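Local structure of endoglucanase, family GH5 (Zobellia galactanivorans, 6GL2) at residues 60-72 and 84-96. The protein probably hydrolyses beta-glucans as a family GH5 glycoside hydrolase, and is linked to the breakdown of hemicelluloses such as mixed-linked glucan. Sequence-based numbering, arbitrary orientation. Where two conformers were deposited one is given.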
loop_
_atom_site.group_PDB
_atom_site.type_symbol
_atom_site.label_atom_id
_atom_site.label_comp_id
_atom_site.label_asym_id
_atom_site.label_seq_id
_atom_site.Cartn_x
_atom_site.Cartn_y
_atom_site.Cartn_z
ATOM N N LYS A 60 2.305 -13.235 -4.953
ATOM C CA LYS A 60 2.958 -12.743 -6.131
ATOM C C LYS A 60 3.511 -11.300 -6.012
ATOM O O LYS A 60 4.355 -10.880 -6.759
ATOM C CB LYS A 60 2.035 -12.924 -7.370
ATOM C CG LYS A 60 2.690 -12.537 -8.643
ATOM C CD LYS A 60 3.895 -13.403 -9.024
ATOM C CE LYS A 60 4.462 -13.177 -10.455
ATOM N NZ LYS A 60 5.499 -14.147 -10.815
ATOM N N THR A 61 2.975 -10.604 -5.004
ATOM C CA THR A 61 3.308 -9.172 -4.777
ATOM C C THR A 61 3.749 -8.977 -3.335
ATOM O O THR A 61 3.129 -9.491 -2.413
ATOM C CB THR A 61 2.178 -8.211 -5.076
ATOM O OG1 THR A 61 1.857 -8.321 -6.473
ATOM C CG2 THR A 61 2.444 -6.751 -4.791
ATOM N N LEU A 62 4.917 -8.344 -3.140
ATOM C CA LEU A 62 5.371 -7.810 -1.900
ATOM C C LEU A 62 5.109 -6.326 -1.854
ATOM O O LEU A 62 5.576 -5.569 -2.696
ATOM C CB LEU A 62 6.863 -8.027 -1.693
ATOM C CG LEU A 62 7.439 -7.521 -0.354
ATOM C CD1 LEU A 62 6.951 -8.341 0.793
ATOM C CD2 LEU A 62 8.962 -7.407 -0.405
ATOM N N ARG A 63 4.365 -5.860 -0.834
ATOM C CA ARG A 63 4.298 -4.428 -0.588
ATOM C C ARG A 63 5.358 -4.122 0.538
ATOM O O ARG A 63 5.405 -4.823 1.548
ATOM C CB ARG A 63 2.900 -3.938 -0.168
ATOM C CG ARG A 63 2.811 -2.431 0.093
ATOM C CD ARG A 63 1.394 -1.961 -0.015
ATOM N NE ARG A 63 1.164 -0.541 0.293
ATOM C CZ ARG A 63 0.824 -0.077 1.506
ATOM N NH1 ARG A 63 0.774 -0.829 2.536
ATOM N NH2 ARG A 63 0.448 1.184 1.602
ATOM N N LEU A 64 6.225 -3.190 0.197
ATOM C CA LEU A 64 7.402 -2.806 0.972
ATOM C C LEU A 64 7.191 -1.370 1.417
ATOM O O LEU A 64 7.680 -0.395 0.816
ATOM C CB LEU A 64 8.654 -2.945 0.047
ATOM C CG LEU A 64 9.980 -2.540 0.649
ATOM C CD1 LEU A 64 10.163 -3.198 2.016
ATOM C CD2 LEU A 64 11.095 -2.915 -0.372
ATOM N N PRO A 65 6.425 -1.224 2.526
ATOM C CA PRO A 65 6.188 0.161 2.980
ATOM C C PRO A 65 7.456 0.727 3.657
ATOM O O PRO A 65 8.191 0.035 4.320
ATOM C CB PRO A 65 5.075 -0.091 4.004
ATOM C CG PRO A 65 5.261 -1.472 4.501
ATOM C CD PRO A 65 5.753 -2.200 3.323
ATOM N N VAL A 66 7.707 1.990 3.320
ATOM C CA VAL A 66 8.949 2.581 3.843
ATOM C C VAL A 66 8.578 3.942 4.387
ATOM O O VAL A 66 7.941 4.788 3.748
ATOM C CB VAL A 66 9.981 2.812 2.697
ATOM C CG1 VAL A 66 11.255 3.459 3.230
ATOM C CG2 VAL A 66 10.338 1.484 2.002
ATOM N N THR A 67 9.060 4.209 5.586
ATOM C CA THR A 67 8.990 5.537 6.248
ATOM C C THR A 67 10.352 6.183 6.040
ATOM O O THR A 67 11.386 5.569 6.319
ATOM C CB THR A 67 8.588 5.425 7.720
ATOM O OG1 THR A 67 7.239 4.953 7.786
ATOM C CG2 THR A 67 8.742 6.799 8.452
ATOM N N TRP A 68 10.356 7.378 5.509
ATOM C CA TRP A 68 11.590 8.054 5.068
ATOM C C TRP A 68 12.028 9.119 6.047
ATOM O O TRP A 68 13.175 9.524 5.984
ATOM C CB TRP A 68 11.375 8.681 3.653
ATOM C CG TRP A 68 11.040 7.646 2.643
ATOM C CD1 TRP A 68 9.790 7.177 2.323
ATOM C CD2 TRP A 68 11.935 6.879 1.794
ATOM N NE1 TRP A 68 9.874 6.212 1.380
ATOM C CE2 TRP A 68 11.138 5.997 1.006
ATOM C CE3 TRP A 68 13.318 6.864 1.654
ATOM C CZ2 TRP A 68 11.679 5.082 0.108
ATOM C CZ3 TRP A 68 13.872 5.928 0.774
ATOM C CH2 TRP A 68 13.049 5.124 -0.031
ATOM N N LYS A 69 11.158 9.600 6.908
ATOM C CA LYS A 69 11.422 10.788 7.776
ATOM C C LYS A 69 12.768 10.747 8.491
ATOM O O LYS A 69 13.513 11.737 8.474
ATOM C CB LYS A 69 10.247 10.971 8.760
ATOM C CG LYS A 69 10.459 12.218 9.631
ATOM C CD LYS A 69 9.315 12.491 10.555
ATOM C CE LYS A 69 9.656 13.575 11.602
ATOM N NZ LYS A 69 11.096 14.047 11.551
ATOM N N PHE A 70 13.110 9.643 9.055
ATOM C CA PHE A 70 14.312 9.633 9.854
ATOM C C PHE A 70 15.566 9.573 9.019
ATOM O O PHE A 70 16.673 9.468 9.560
ATOM C CB PHE A 70 14.236 8.515 10.882
ATOM C CG PHE A 70 13.142 8.723 11.892
ATOM C CD1 PHE A 70 13.393 9.508 12.963
ATOM C CD2 PHE A 70 11.906 8.153 11.749
ATOM C CE1 PHE A 70 12.421 9.722 13.890
ATOM C CE2 PHE A 70 10.883 8.398 12.647
ATOM C CZ PHE A 70 11.192 9.192 13.713
ATOM N N HIS A 71 15.452 9.555 7.712
ATOM C CA HIS A 71 16.564 9.448 6.770
ATOM C C HIS A 71 16.585 10.546 5.773
ATOM O O HIS A 71 17.245 10.353 4.731
ATOM C CB HIS A 71 16.661 8.061 6.204
ATOM C CG HIS A 71 16.663 6.962 7.211
ATOM N ND1 HIS A 71 17.773 6.538 7.808
ATOM C CD2 HIS A 71 15.592 6.342 7.849
ATOM C CE1 HIS A 71 17.407 5.590 8.708
ATOM N NE2 HIS A 71 16.072 5.504 8.707
ATOM N N ILE A 72 15.882 11.646 5.933
ATOM C CA ILE A 72 15.861 12.765 5.024
ATOM C C ILE A 72 16.535 13.914 5.714
ATOM O O ILE A 72 16.236 14.266 6.881
ATOM C CB ILE A 72 14.450 13.135 4.647
ATOM C CG1 ILE A 72 13.695 12.052 3.810
ATOM C CG2 ILE A 72 14.408 14.495 3.924
ATOM C CD1 ILE A 72 12.212 12.162 3.725
ATOM N N TRP A 84 20.166 4.154 3.608
ATOM C CA TRP A 84 18.741 3.825 3.744
ATOM C C TRP A 84 18.197 3.338 2.409
ATOM O O TRP A 84 17.499 2.313 2.349
ATOM C CB TRP A 84 18.017 5.024 4.314
ATOM C CG TRP A 84 16.572 4.736 4.613
ATOM C CD1 TRP A 84 15.479 5.254 4.013
ATOM C CD2 TRP A 84 16.086 3.817 5.614
ATOM N NE1 TRP A 84 14.341 4.825 4.616
ATOM C CE2 TRP A 84 14.643 3.901 5.572
ATOM C CE3 TRP A 84 16.657 2.979 6.495
ATOM C CZ2 TRP A 84 13.855 3.221 6.493
ATOM C CZ3 TRP A 84 15.833 2.258 7.384
ATOM C CH2 TRP A 84 14.480 2.378 7.376
ATOM N N LEU A 85 18.495 4.084 1.340
ATOM C CA LEU A 85 18.149 3.588 0.024
ATOM C C LEU A 85 18.717 2.202 -0.217
ATOM O O LEU A 85 18.048 1.406 -0.872
ATOM C CB LEU A 85 18.575 4.578 -1.059
ATOM C CG LEU A 85 17.773 5.854 -1.153
ATOM C CD1 LEU A 85 18.498 6.972 -1.872
ATOM C CD2 LEU A 85 16.494 5.641 -1.881
ATOM N N ASP A 86 19.948 1.980 0.235
ATOM C CA ASP A 86 20.558 0.673 0.036
ATOM C C ASP A 86 19.677 -0.419 0.677
ATOM O O ASP A 86 19.536 -1.508 0.094
ATOM C CB ASP A 86 21.966 0.614 0.614
ATOM C CG ASP A 86 22.993 1.395 -0.179
ATOM O OD1 ASP A 86 22.807 1.857 -1.262
ATOM O OD2 ASP A 86 24.086 1.629 0.494
ATOM N N LYS A 87 19.257 -0.183 1.908
ATOM C CA LYS A 87 18.394 -1.147 2.596
ATOM C C LYS A 87 17.079 -1.422 1.876
ATOM O O LYS A 87 16.645 -2.570 1.812
ATOM C CB LYS A 87 18.150 -0.748 4.029
ATOM C CG LYS A 87 19.404 -0.757 4.895
ATOM C CD LYS A 87 19.113 -0.190 6.269
ATOM C CE LYS A 87 19.925 -0.928 7.308
ATOM N NZ LYS A 87 19.490 -0.696 8.734
ATOM N N VAL A 88 16.439 -0.363 1.440
ATOM C CA VAL A 88 15.226 -0.518 0.697
ATOM C C VAL A 88 15.487 -1.379 -0.537
ATOM O O VAL A 88 14.721 -2.287 -0.891
ATOM C CB VAL A 88 14.587 0.835 0.348
ATOM C CG1 VAL A 88 13.381 0.627 -0.589
ATOM C CG2 VAL A 88 14.283 1.646 1.591
ATOM N N GLU A 89 16.557 -0.998 -1.271
ATOM C CA GLU A 89 16.867 -1.720 -2.504
ATOM C C GLU A 89 17.154 -3.206 -2.252
ATOM O O GLU A 89 16.769 -4.032 -3.058
ATOM C CB GLU A 89 18.009 -0.972 -3.192
ATOM C CG GLU A 89 18.418 -1.580 -4.513
ATOM C CD GLU A 89 19.328 -0.680 -5.381
ATOM O OE1 GLU A 89 20.062 0.089 -4.775
ATOM O OE2 GLU A 89 19.439 -0.981 -6.623
ATOM N N ALA A 90 17.882 -3.474 -1.199
ATOM C CA ALA A 90 18.169 -4.843 -0.921
ATOM C C ALA A 90 16.902 -5.686 -0.738
ATOM O O ALA A 90 16.831 -6.801 -1.255
ATOM C CB ALA A 90 19.039 -4.940 0.305
ATOM N N ILE A 91 15.944 -5.178 0.046
ATOM C CA ILE A 91 14.717 -5.929 0.264
ATOM C C ILE A 91 13.913 -6.055 -0.997
ATOM O O ILE A 91 13.357 -7.078 -1.355
ATOM C CB ILE A 91 13.897 -5.347 1.423
ATOM C CG1 ILE A 91 14.665 -5.310 2.700
ATOM C CG2 ILE A 91 12.531 -6.036 1.553
ATOM C CD1 ILE A 91 14.076 -4.455 3.790
ATOM N N ALA A 92 13.865 -4.957 -1.752
ATOM C CA ALA A 92 13.199 -5.037 -3.043
ATOM C C ALA A 92 13.735 -6.164 -3.923
ATOM O O ALA A 92 13.015 -6.894 -4.596
ATOM C CB ALA A 92 13.269 -3.702 -3.774
ATOM N N ASN A 93 15.064 -6.246 -3.958
ATOM C CA ASN A 93 15.720 -7.322 -4.738
ATOM C C ASN A 93 15.455 -8.665 -4.197
ATOM O O ASN A 93 15.288 -9.592 -4.996
ATOM C CB ASN A 93 17.232 -7.081 -4.858
ATOM C CG ASN A 93 17.488 -6.135 -5.965
ATOM O OD1 ASN A 93 17.693 -5.012 -5.772
ATOM N ND2 ASN A 93 17.195 -6.576 -7.197
ATOM N N PHE A 94 15.266 -8.847 -2.897
ATOM C CA PHE A 94 14.892 -10.154 -2.343
ATOM C C PHE A 94 13.595 -10.618 -3.032
ATOM O O PHE A 94 13.416 -11.805 -3.342
ATOM C CB PHE A 94 14.620 -10.160 -0.875
ATOM C CG PHE A 94 15.772 -9.795 0.027
ATOM C CD1 PHE A 94 17.076 -9.952 -0.312
ATOM C CD2 PHE A 94 15.490 -9.293 1.289
ATOM C CE1 PHE A 94 18.135 -9.613 0.600
ATOM C CE2 PHE A 94 16.511 -8.945 2.142
ATOM C CZ PHE A 94 17.755 -9.142 1.761
ATOM N N ALA A 95 12.621 -9.752 -3.135
ATOM C CA ALA A 95 11.328 -9.998 -3.782
ATOM C C ALA A 95 11.442 -10.217 -5.274
ATOM O O ALA A 95 10.897 -11.170 -5.862
ATOM C CB ALA A 95 10.323 -8.937 -3.435
ATOM N N LEU A 96 12.128 -9.287 -5.931
ATOM C CA LEU A 96 12.282 -9.395 -7.377
ATOM C C LEU A 96 12.959 -10.653 -7.794
ATOM O O LEU A 96 12.554 -11.298 -8.801
ATOM C CB LEU A 96 13.048 -8.178 -7.985
ATOM C CG LEU A 96 12.305 -6.835 -7.840
ATOM C CD1 LEU A 96 13.294 -5.652 -8.081
ATOM C CD2 LEU A 96 11.035 -6.727 -8.737
#
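The imidazole of His-71 lies flat over one face of the Trp-84 indole. The two form an offset stack: the His-71 ring and the six-membered ring of Trp-84 have centroids 3.8 Å apart and planes at 7°. His-71 CB adds a CH-pi contact over the five-membered ring. The edge of Trp-84 is turned to the face of Trp-68 in an offset edge-to-face pair, planes at 88°. Trp-84 CD1 lies 3.6 Å from Trp-68 CE3. Val-66 CG1 sits 3.3 Å above the plane of the Trp-68 ring, toward its rim. The Trp-84 indole is carried toward the loop after strand 61-64 by CG lying anti to the backbone N (chi1 -174°). Val-66 CG1 sits 3.6 Å from Trp-84 NE1, and also meets Val-88 CG2. Leu-85 CD2 touches Trp-68 CZ3. Beyond the cluster, Leu-64 CD1 meets Ile-91 CG2 at 3.7 Å, and Leu-62 CD2 meets Ala-95 CB at 3.7 Å. Strand 61-64 and helix 84-96 run antiparallel, the first two elements of the beta-alpha-beta unit completed by strand 101-105 in this TIM barrel. Replacing Trp-84 by an alanine would probably leave His-71 without its stacking partner and open a gap beside Trp-68. Outside the contact, His-71 has a polar partner in Glu-81, and Trp-68 in Asn-105. Aromatic stacking and apolar packing mainly hold this buried interface.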